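Local coordinates for MgGH51 (Meripilus giganteus, PDB 6ZPV), which hydrolyses terminal non-reducing alpha-L-arabinofuranoside residues in arabinosides, as a glycosidase of family GH51, at residues V399-W407 / S434-G442; I309-I320 / F366-I377. All blocks are in the same frame, centred on the assembly; numbering follows the deposited sequence.

Overall arrangement
Both contacts belong to the parallel eight-stranded (beta/alpha)8 barrel expected of a GH51 enzyme. Following the chain from the N terminus, contact 2 comes first: helix 306-320, which follows strand 284-289, is met again by helix 359-373 after an excursion through helix 327-334 and strand 345-348. Two neighbouring helices of the barrel's outer layer are thus packed side by side. The chain then runs through strand 378-381 into strand 396-403, where contact 1 opens; it closes beyond strand 424-432, joining the end of strand 396-403 and the start of helix 405-410 to the loop after strand 424-432. Contact 1 and contact 2 follow in series, neither nested nor crossed, and their centres are about 36 Å apart.

Contact 1: V399-W407 / S434-G442; sequences VHVYQTPTW and STNANDLFG
Leu440 reaches across to the end of strand 396-403, touching Tyr402, Gln403 and Thr404. Its CB rests above the rim of the neighbouring Phe441 ring. CG, anti to the carbonyl carbon (chi1 -76°), carries the fork forward: CD1 lies 3.6 Å from Tyr402 O and also meets the Gln403 amide, while CD2 is 3.7 Å from Thr404 CG2 and touches the backbone carbon of Gln403. A branched leucine suits this place because its two methyls can touch successive residues. Phe441 CE1 adds a contact with Tyr402 CB at 3.9 Å. Strands 396-403 and 424-432 are neighbours in the parallel (beta/alpha)8 barrel, and here the strand-to-helix junction after the first meets the loop that follows the second. Thr404 is the N-cap of helix 405-410: with chi1 at 68°, OG1 accepts from Trp407 N (2.9 Å), and CG2 is directed to Leu440 and Ala437. Proline follows naturally in the first turn of this helix, where no backbone N-H is needed. The buried Ser434 O has no hydrogen-bond partner in the model; Thr404 CA (3.1 Å, a C-H...O contact) and Pro405 CD lie against it. A water bridges Gln403 NE2 and Ala437 O.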
# COMPACT_ATOMS: atom_id res chain seq x y z
N VAL A 399 -3.25 -10.17 14.70
CA VAL A 399 -4.72 -10.19 14.91
C VAL A 399 -5.37 -9.25 13.91
O VAL A 399 -4.97 -8.07 13.80
CB VAL A 399 -5.02 -9.77 16.37
CG1 VAL A 399 -6.50 -9.79 16.65
CG2 VAL A 399 -4.25 -10.59 17.37
N HIS A 400 -6.40 -9.72 13.20
CA HIS A 400 -7.16 -8.92 12.23
C HIS A 400 -8.60 -8.79 12.70
O HIS A 400 -9.18 -9.78 13.11
CB HIS A 400 -7.18 -9.58 10.83
CG HIS A 400 -5.82 -9.78 10.24
ND1 HIS A 400 -5.64 -10.51 9.08
CD2 HIS A 400 -4.59 -9.36 10.62
CE1 HIS A 400 -4.35 -10.52 8.80
NE2 HIS A 400 -3.67 -9.84 9.71
N VAL A 401 -9.21 -7.62 12.54
CA VAL A 401 -10.66 -7.48 12.81
C VAL A 401 -11.29 -6.43 11.89
O VAL A 401 -10.82 -5.28 11.84
CB VAL A 401 -10.96 -7.22 14.29
CG1 VAL A 401 -10.37 -5.91 14.81
CG2 VAL A 401 -12.46 -7.28 14.53
N TYR A 402 -12.37 -6.81 11.25
CA TYR A 402 -13.27 -5.93 10.50
C TYR A 402 -14.62 -5.98 11.17
O TYR A 402 -15.18 -7.06 11.39
CB TYR A 402 -13.34 -6.37 9.05
CG TYR A 402 -12.01 -6.28 8.35
CD1 TYR A 402 -11.49 -5.06 7.95
CD2 TYR A 402 -11.26 -7.41 8.12
CE1 TYR A 402 -10.25 -4.98 7.35
CE2 TYR A 402 -10.02 -7.31 7.53
CZ TYR A 402 -9.49 -6.11 7.14
OH TYR A 402 -8.28 -5.97 6.49
N GLN A 403 -15.16 -4.81 11.55
CA GLN A 403 -16.34 -4.77 12.44
C GLN A 403 -17.10 -3.47 12.24
O GLN A 403 -16.76 -2.64 11.37
CB GLN A 403 -15.92 -5.07 13.88
CG GLN A 403 -16.30 -6.44 14.40
CD GLN A 403 -17.78 -6.72 14.48
OE1 GLN A 403 -18.59 -5.79 14.34
NE2 GLN A 403 -18.17 -7.98 14.67
N THR A 404 -18.13 -3.24 13.05
CA THR A 404 -18.90 -2.01 12.99
C THR A 404 -18.19 -0.92 13.79
O THR A 404 -17.41 -1.20 14.72
CB THR A 404 -20.28 -2.22 13.60
OG1 THR A 404 -20.16 -2.43 15.00
CG2 THR A 404 -21.12 -3.30 12.95
N PRO A 405 -18.51 0.36 13.51
CA PRO A 405 -17.96 1.43 14.37
C PRO A 405 -18.22 1.21 15.85
O PRO A 405 -17.37 1.47 16.71
CB PRO A 405 -18.64 2.70 13.79
CG PRO A 405 -18.91 2.35 12.36
CD PRO A 405 -19.31 0.88 12.37
N THR A 406 -19.46 0.76 16.17
CA THR A 406 -19.86 0.54 17.56
C THR A 406 -19.01 -0.55 18.20
O THR A 406 -18.59 -0.41 19.35
CB THR A 406 -21.35 0.26 17.61
OG1 THR A 406 -22.02 1.44 17.16
CG2 THR A 406 -21.83 -0.14 18.98
N TRP A 407 -18.80 -1.65 17.45
CA TRP A 407 -17.93 -2.70 18.02
C TRP A 407 -16.58 -2.12 18.45
O TRP A 407 -16.04 -2.50 19.49
CB TRP A 407 -17.72 -3.82 16.97
CG TRP A 407 -16.90 -4.97 17.46
CD1 TRP A 407 -17.42 -6.14 17.95
CD2 TRP A 407 -15.48 -5.08 17.53
NE1 TRP A 407 -16.42 -6.98 18.34
CE2 TRP A 407 -15.22 -6.35 18.13
CE3 TRP A 407 -14.39 -4.27 17.16
CZ2 TRP A 407 -13.90 -6.79 18.39
CZ3 TRP A 407 -13.12 -4.70 17.45
CH2 TRP A 407 -12.86 -5.93 18.08
N SER A 434 -18.71 -1.31 8.16
CA SER A 434 -20.13 -1.42 7.89
C SER A 434 -20.87 -1.13 9.17
O SER A 434 -20.32 -1.39 10.26
CB SER A 434 -20.47 -2.84 7.44
OG SER A 434 -21.86 -3.03 7.30
N THR A 435 -22.11 -0.66 9.05
CA THR A 435 -22.98 -0.58 10.21
C THR A 435 -23.87 -1.81 10.38
O THR A 435 -24.66 -1.83 11.34
CB THR A 435 -23.86 0.68 10.13
OG1 THR A 435 -24.56 0.68 8.89
CG2 THR A 435 -23.02 1.94 10.17
N ASN A 436 -23.74 -2.82 9.52
CA ASN A 436 -24.60 -4.00 9.56
C ASN A 436 -23.84 -5.19 10.19
O ASN A 436 -23.06 -5.87 9.53
CB ASN A 436 -25.03 -4.36 8.17
CG ASN A 436 -26.09 -5.46 8.11
OD1 ASN A 436 -26.24 -6.25 9.07
ND2 ASN A 436 -26.78 -5.51 6.96
N ALA A 437 -24.07 -5.40 11.48
CA ALA A 437 -23.33 -6.41 12.22
C ALA A 437 -23.51 -7.79 11.62
O ALA A 437 -22.62 -8.66 11.78
CB ALA A 437 -23.75 -6.44 13.67
N ASN A 438 -24.64 -8.11 11.02
CA ASN A 438 -24.93 -9.45 10.50
C ASN A 438 -24.57 -9.63 9.03
O ASN A 438 -24.70 -10.76 8.52
CB ASN A 438 -26.36 -9.87 10.79
CG ASN A 438 -26.59 -10.12 12.25
OD1 ASN A 438 -25.86 -10.86 12.90
ND2 ASN A 438 -27.67 -9.60 12.74
N ASP A 439 -24.08 -8.59 8.35
CA ASP A 439 -23.68 -8.68 6.91
C ASP A 439 -22.54 -7.69 6.66
O ASP A 439 -22.66 -6.81 5.80
CB ASP A 439 -24.89 -8.41 6.01
CG ASP A 439 -24.66 -8.70 4.53
OD1 ASP A 439 -23.72 -9.49 4.22
OD2 ASP A 439 -25.43 -8.18 3.71
N LEU A 440 -21.51 -7.79 7.44
CA LEU A 440 -20.42 -6.80 7.43
C LEU A 440 -19.75 -6.65 6.08
O LEU A 440 -19.34 -5.53 5.72
CB LEU A 440 -19.34 -7.22 8.43
CG LEU A 440 -19.64 -6.99 9.92
CD1 LEU A 440 -18.68 -7.81 10.77
CD2 LEU A 440 -19.64 -5.55 10.35
N PHE A 441 -19.72 -7.76 5.32
CA PHE A 441 -19.05 -7.80 4.01
C PHE A 441 -20.02 -7.60 2.87
O PHE A 441 -19.69 -7.97 1.75
CB PHE A 441 -18.14 -9.03 3.93
CG PHE A 441 -17.27 -9.22 5.15
CD1 PHE A 441 -16.14 -8.47 5.33
CD2 PHE A 441 -17.62 -10.07 6.21
CE1 PHE A 441 -15.37 -8.56 6.49
CE2 PHE A 441 -16.86 -10.15 7.35
CZ PHE A 441 -15.75 -9.37 7.51
N GLY A 442 -21.19 -7.06 3.14
CA GLY A 442 -22.20 -6.78 2.11
C GLY A 442 -22.01 -5.50 1.35
O GLY A 442 -20.89 -4.94 1.31
O HOH W 1 -20.89 -9.16 13.90

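Contact 2: I309-I320 / F366-I377. With NAG (2-acetamido-2-deoxy-beta-D-glucopyranose), chain D.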
# COMPACT_ATOMS: atom_id res chain seq x y z
N ILE A 309 10.81 -23.25 1.93
CA ILE A 309 11.54 -22.73 3.09
C ILE A 309 12.85 -22.07 2.58
O ILE A 309 13.19 -20.95 2.99
CB ILE A 309 11.82 -23.86 4.11
CG1 ILE A 309 10.51 -24.32 4.71
CG2 ILE A 309 12.84 -23.40 5.17
CD1 ILE A 309 10.59 -25.56 5.58
N GLN A 310 13.56 -22.75 1.66
CA GLN A 310 14.78 -22.12 1.12
C GLN A 310 14.44 -20.82 0.38
O GLN A 310 15.21 -19.85 0.48
CB GLN A 310 15.50 -23.10 0.19
CG GLN A 310 16.81 -22.50 -0.33
CD GLN A 310 17.81 -22.17 0.76
OE1 GLN A 310 18.34 -21.00 0.85
NE2 GLN A 310 18.10 -23.14 1.58
N GLN A 311 13.31 -20.77 -0.34
CA GLN A 311 12.95 -19.52 -1.07
C GLN A 311 12.73 -18.40 -0.07
O GLN A 311 13.11 -17.25 -0.37
CB GLN A 311 11.74 -19.79 -1.95
CG GLN A 311 11.35 -18.57 -2.79
CD GLN A 311 10.40 -18.89 -3.88
OE1 GLN A 311 9.54 -19.81 -3.70
NE2 GLN A 311 10.43 -18.19 -5.01
N ALA A 312 12.13 -18.70 1.10
CA ALA A 312 11.95 -17.66 2.12
C ALA A 312 13.28 -17.22 2.72
O ALA A 312 13.47 -16.03 3.00
CB ALA A 312 11.03 -18.17 3.21
N ILE A 313 14.22 -18.16 2.94
CA ILE A 313 15.59 -17.77 3.34
C ILE A 313 16.23 -16.86 2.31
O ILE A 313 16.84 -15.83 2.67
CB ILE A 313 16.42 -19.04 3.62
CG1 ILE A 313 15.92 -19.75 4.87
CG2 ILE A 313 17.89 -18.69 3.75
CD1 ILE A 313 16.48 -21.13 5.08
N ASP A 314 16.10 -17.21 1.03
CA ASP A 314 16.64 -16.39 -0.05
C ASP A 314 16.05 -14.98 -0.00
O ASP A 314 16.79 -13.99 -0.14
CB ASP A 314 16.33 -17.03 -1.41
CG ASP A 314 16.99 -18.36 -1.71
OD1 ASP A 314 17.96 -18.73 -1.02
OD2 ASP A 314 16.45 -19.03 -2.63
N GLN A 315 14.74 -14.88 0.18
CA GLN A 315 14.06 -13.57 0.27
C GLN A 315 14.65 -12.70 1.38
O GLN A 315 14.92 -11.52 1.19
CB GLN A 315 12.56 -13.85 0.50
CG GLN A 315 11.71 -12.59 0.59
CD GLN A 315 10.26 -12.92 0.84
OE1 GLN A 315 9.77 -13.98 0.44
NE2 GLN A 315 9.52 -11.98 1.50
N ILE A 316 14.83 -13.31 2.54
CA ILE A 316 15.40 -12.58 3.68
C ILE A 316 16.87 -12.21 3.42
O ILE A 316 17.29 -11.06 3.70
CB ILE A 316 15.20 -13.35 4.99
CG1 ILE A 316 13.71 -13.49 5.31
CG2 ILE A 316 15.99 -12.70 6.12
CD1 ILE A 316 13.37 -14.52 6.37
N ASN A 317 17.63 -13.12 2.83
CA ASN A 317 19.03 -12.78 2.49
C ASN A 317 19.10 -11.63 1.51
O ASN A 317 20.02 -10.81 1.58
CB ASN A 317 19.78 -14.01 1.95
CG ASN A 317 20.30 -14.92 3.05
OD1 ASN A 317 20.54 -14.41 4.16
ND2 ASN A 317 20.48 -16.20 2.70
N PHE A 318 18.18 -11.51 0.56
CA PHE A 318 18.16 -10.36 -0.33
C PHE A 318 18.11 -9.08 0.52
O PHE A 318 18.77 -8.07 0.18
CB PHE A 318 16.99 -10.41 -1.31
CG PHE A 318 17.00 -9.25 -2.27
CD1 PHE A 318 17.80 -9.26 -3.39
CD2 PHE A 318 16.24 -8.09 -2.03
CE1 PHE A 318 17.83 -8.23 -4.29
CE2 PHE A 318 16.26 -7.04 -2.94
CZ PHE A 318 17.06 -7.11 -4.07
N VAL A 319 17.29 -9.05 1.55
CA VAL A 319 17.07 -7.85 2.40
C VAL A 319 18.30 -7.54 3.22
O VAL A 319 18.74 -6.37 3.28
CB VAL A 319 15.81 -8.01 3.26
CG1 VAL A 319 15.57 -6.72 4.02
CG2 VAL A 319 14.58 -8.38 2.44
N ILE A 320 18.85 -8.56 3.94
CA ILE A 320 19.81 -8.32 5.04
C ILE A 320 21.15 -9.03 4.90
O ILE A 320 22.05 -8.77 5.71
CB ILE A 320 19.22 -8.67 6.41
CG1 ILE A 320 19.01 -10.19 6.60
CG2 ILE A 320 17.98 -7.88 6.69
CD1 ILE A 320 18.58 -10.53 7.99
N PHE A 366 9.04 -23.93 8.92
CA PHE A 366 9.54 -22.62 8.49
C PHE A 366 10.29 -21.95 9.58
O PHE A 366 11.40 -21.47 9.32
CB PHE A 366 8.41 -21.72 7.95
CG PHE A 366 8.06 -21.87 6.49
CD1 PHE A 366 7.22 -22.89 6.06
CD2 PHE A 366 8.61 -21.03 5.57
CE1 PHE A 366 6.94 -23.04 4.71
CE2 PHE A 366 8.34 -21.18 4.21
CZ PHE A 366 7.50 -22.17 3.79
N VAL A 367 9.72 -21.79 10.77
CA VAL A 367 10.38 -20.96 11.78
C VAL A 367 11.63 -21.68 12.33
O VAL A 367 12.64 -21.02 12.60
CB VAL A 367 9.41 -20.53 12.90
CG1 VAL A 367 10.13 -19.77 13.99
CG2 VAL A 367 8.31 -19.71 12.29
N THR A 368 11.60 -23.01 12.46
CA THR A 368 12.83 -23.69 12.94
C THR A 368 13.99 -23.33 11.98
O THR A 368 15.10 -22.97 12.42
CB THR A 368 12.62 -25.20 13.07
OG1 THR A 368 11.60 -25.45 14.04
CG2 THR A 368 13.88 -25.91 13.51
N ALA A 369 13.74 -23.47 10.67
CA ALA A 369 14.78 -23.17 9.67
C ALA A 369 15.15 -21.69 9.65
O ALA A 369 16.35 -21.33 9.62
CB ALA A 369 14.36 -23.65 8.32
N LEU A 370 14.13 -20.82 9.55
CA LEU A 370 14.41 -19.40 9.39
C LEU A 370 15.01 -18.78 10.66
O LEU A 370 15.91 -17.93 10.56
CB LEU A 370 13.13 -18.67 8.94
CG LEU A 370 12.84 -18.65 7.45
CD1 LEU A 370 12.76 -20.03 6.79
CD2 LEU A 370 11.59 -17.88 7.16
N GLN A 371 14.53 -19.19 11.84
CA GLN A 371 15.13 -18.63 13.07
C GLN A 371 16.59 -19.09 13.20
O GLN A 371 17.41 -18.32 13.70
CB GLN A 371 14.32 -19.07 14.29
CG GLN A 371 14.73 -18.32 15.57
CD GLN A 371 14.04 -16.99 15.70
OE1 GLN A 371 12.90 -16.96 16.22
NE2 GLN A 371 14.65 -15.93 15.17
N ALA A 372 16.91 -20.31 12.78
CA ALA A 372 18.32 -20.76 12.89
C ALA A 372 19.19 -19.94 11.94
O ALA A 372 20.34 -19.61 12.29
CB ALA A 372 18.44 -22.24 12.55
N GLN A 373 18.69 -19.57 10.77
CA GLN A 373 19.47 -18.71 9.85
C GLN A 373 19.52 -17.28 10.36
O GLN A 373 20.58 -16.61 10.17
CB GLN A 373 18.79 -18.70 8.47
CG GLN A 373 18.88 -19.97 7.71
CD GLN A 373 20.26 -20.34 7.27
OE1 GLN A 373 21.10 -19.48 6.95
NE2 GLN A 373 20.57 -21.57 7.62
N PHE A 374 18.49 -16.83 11.00
CA PHE A 374 18.32 -15.41 11.40
C PHE A 374 17.87 -15.33 12.86
O PHE A 374 16.70 -15.05 13.17
CB PHE A 374 17.30 -14.72 10.48
CG PHE A 374 17.56 -14.93 9.01
CD1 PHE A 374 18.68 -14.38 8.41
CD2 PHE A 374 16.70 -15.71 8.25
CE1 PHE A 374 18.93 -14.64 7.08
CE2 PHE A 374 16.97 -15.95 6.92
CZ PHE A 374 18.07 -15.39 6.31
N PRO A 375 18.79 -15.61 13.79
CA PRO A 375 18.41 -15.68 15.23
C PRO A 375 17.85 -14.35 15.74
O PRO A 375 17.18 -14.30 16.75
CB PRO A 375 19.70 -16.01 15.93
CG PRO A 375 20.63 -16.48 14.89
CD PRO A 375 20.17 -16.06 13.56
N GLN A 376 18.20 -13.24 15.06
CA GLN A 376 17.84 -11.87 15.49
C GLN A 376 16.46 -11.42 15.01
O GLN A 376 15.99 -10.38 15.47
CB GLN A 376 18.90 -10.87 15.01
CG GLN A 376 18.85 -10.52 13.54
CD GLN A 376 19.52 -11.54 12.60
OE1 GLN A 376 19.85 -12.71 12.91
NE2 GLN A 376 19.74 -11.10 11.36
N ILE A 377 15.79 -12.14 14.12
CA ILE A 377 14.46 -11.76 13.59
C ILE A 377 13.34 -12.27 14.48
O ILE A 377 13.45 -13.35 15.03
CB ILE A 377 14.29 -12.23 12.15
CG1 ILE A 377 15.26 -11.46 11.25
CG2 ILE A 377 12.85 -12.07 11.67
CD1 ILE A 377 15.17 -11.87 9.79
C1 NAG D . 12.04 -17.83 -8.36
C2 NAG D . 11.92 -18.33 -9.79
C3 NAG D . 11.29 -19.72 -9.79
C4 NAG D . 12.08 -20.67 -8.88
C5 NAG D . 12.17 -20.06 -7.47
C6 NAG D . 13.04 -20.92 -6.51
C7 NAG D . 11.73 -16.80 -11.69
C8 NAG D . 10.84 -15.91 -12.49
N2 NAG D . 11.16 -17.43 -10.65
O3 NAG D . 11.24 -20.27 -11.14
O4 NAG D . 11.33 -21.90 -8.79
O5 NAG D . 12.82 -18.80 -7.59
O6 NAG D . 13.07 -20.37 -5.15
O7 NAG D . 12.85 -17.00 -12.01
O HOH W 2 21.62 -18.58 4.09
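The Phe374 ring is sandwiched between aliphatic groups: Ile316 CG2 sits over the centre of one face, a CH-pi contact 3.4 Å from the centroid, and Gln373 CB lies above the rim of the other. At its edge, Asn317 OD1 approaches Phe374 CE1 to 3.3 Å, the amide plane turned 75° from the ring, and Ile313 O lies near CZ. The Phe366 ring has Ile309 CG1 directly over one face, 3.6 Å from its centroid, and Ala312 CB at an edge. Between the rings Leu370, deposited in two conformers, is in one of them a knob in the hole formed by Ile309, Ala312, Ile313 and Ile316. Ile316 serves several partners: CG1 lies anti to the carbonyl carbon (chi1 -64°), carrying CD1 to Leu370 while CG2 covers Phe374 and also touches Ile377 CD1. Small Ala369 admits Ile309 CG2 to 3.5 Å from its CB.

These are neighbouring outer helices, which follow strands 284-289 and 345-348 of the (beta/alpha)8 barrel, running roughly parallel, their axes 10.0 Å apart and crossing at -32°. Phe374 is the first residue beyond the second helix; Gln371 NE2 bonds to Ile377 O and Phe374 O, bracing the turn there. Replacing Phe374 by an alanine is likely to open a gap beside Ile316 and Ile320 and to leave Asn317 OD1 without its aromatic neighbour. Gln311, which takes no part in this interface, touches an N-acetylglucosamine and is held by Arg241, Gln243 and Asn245.

No direct hydrogen bond joins the segments, so cohesion rests mainly on apolar packing; a water between Asn317 ND2 and Gln373 OE1 adds a polar link at the margin, and the Phe374 ring's C-H edge, likely slightly positive, is turned to carbonyl oxygens.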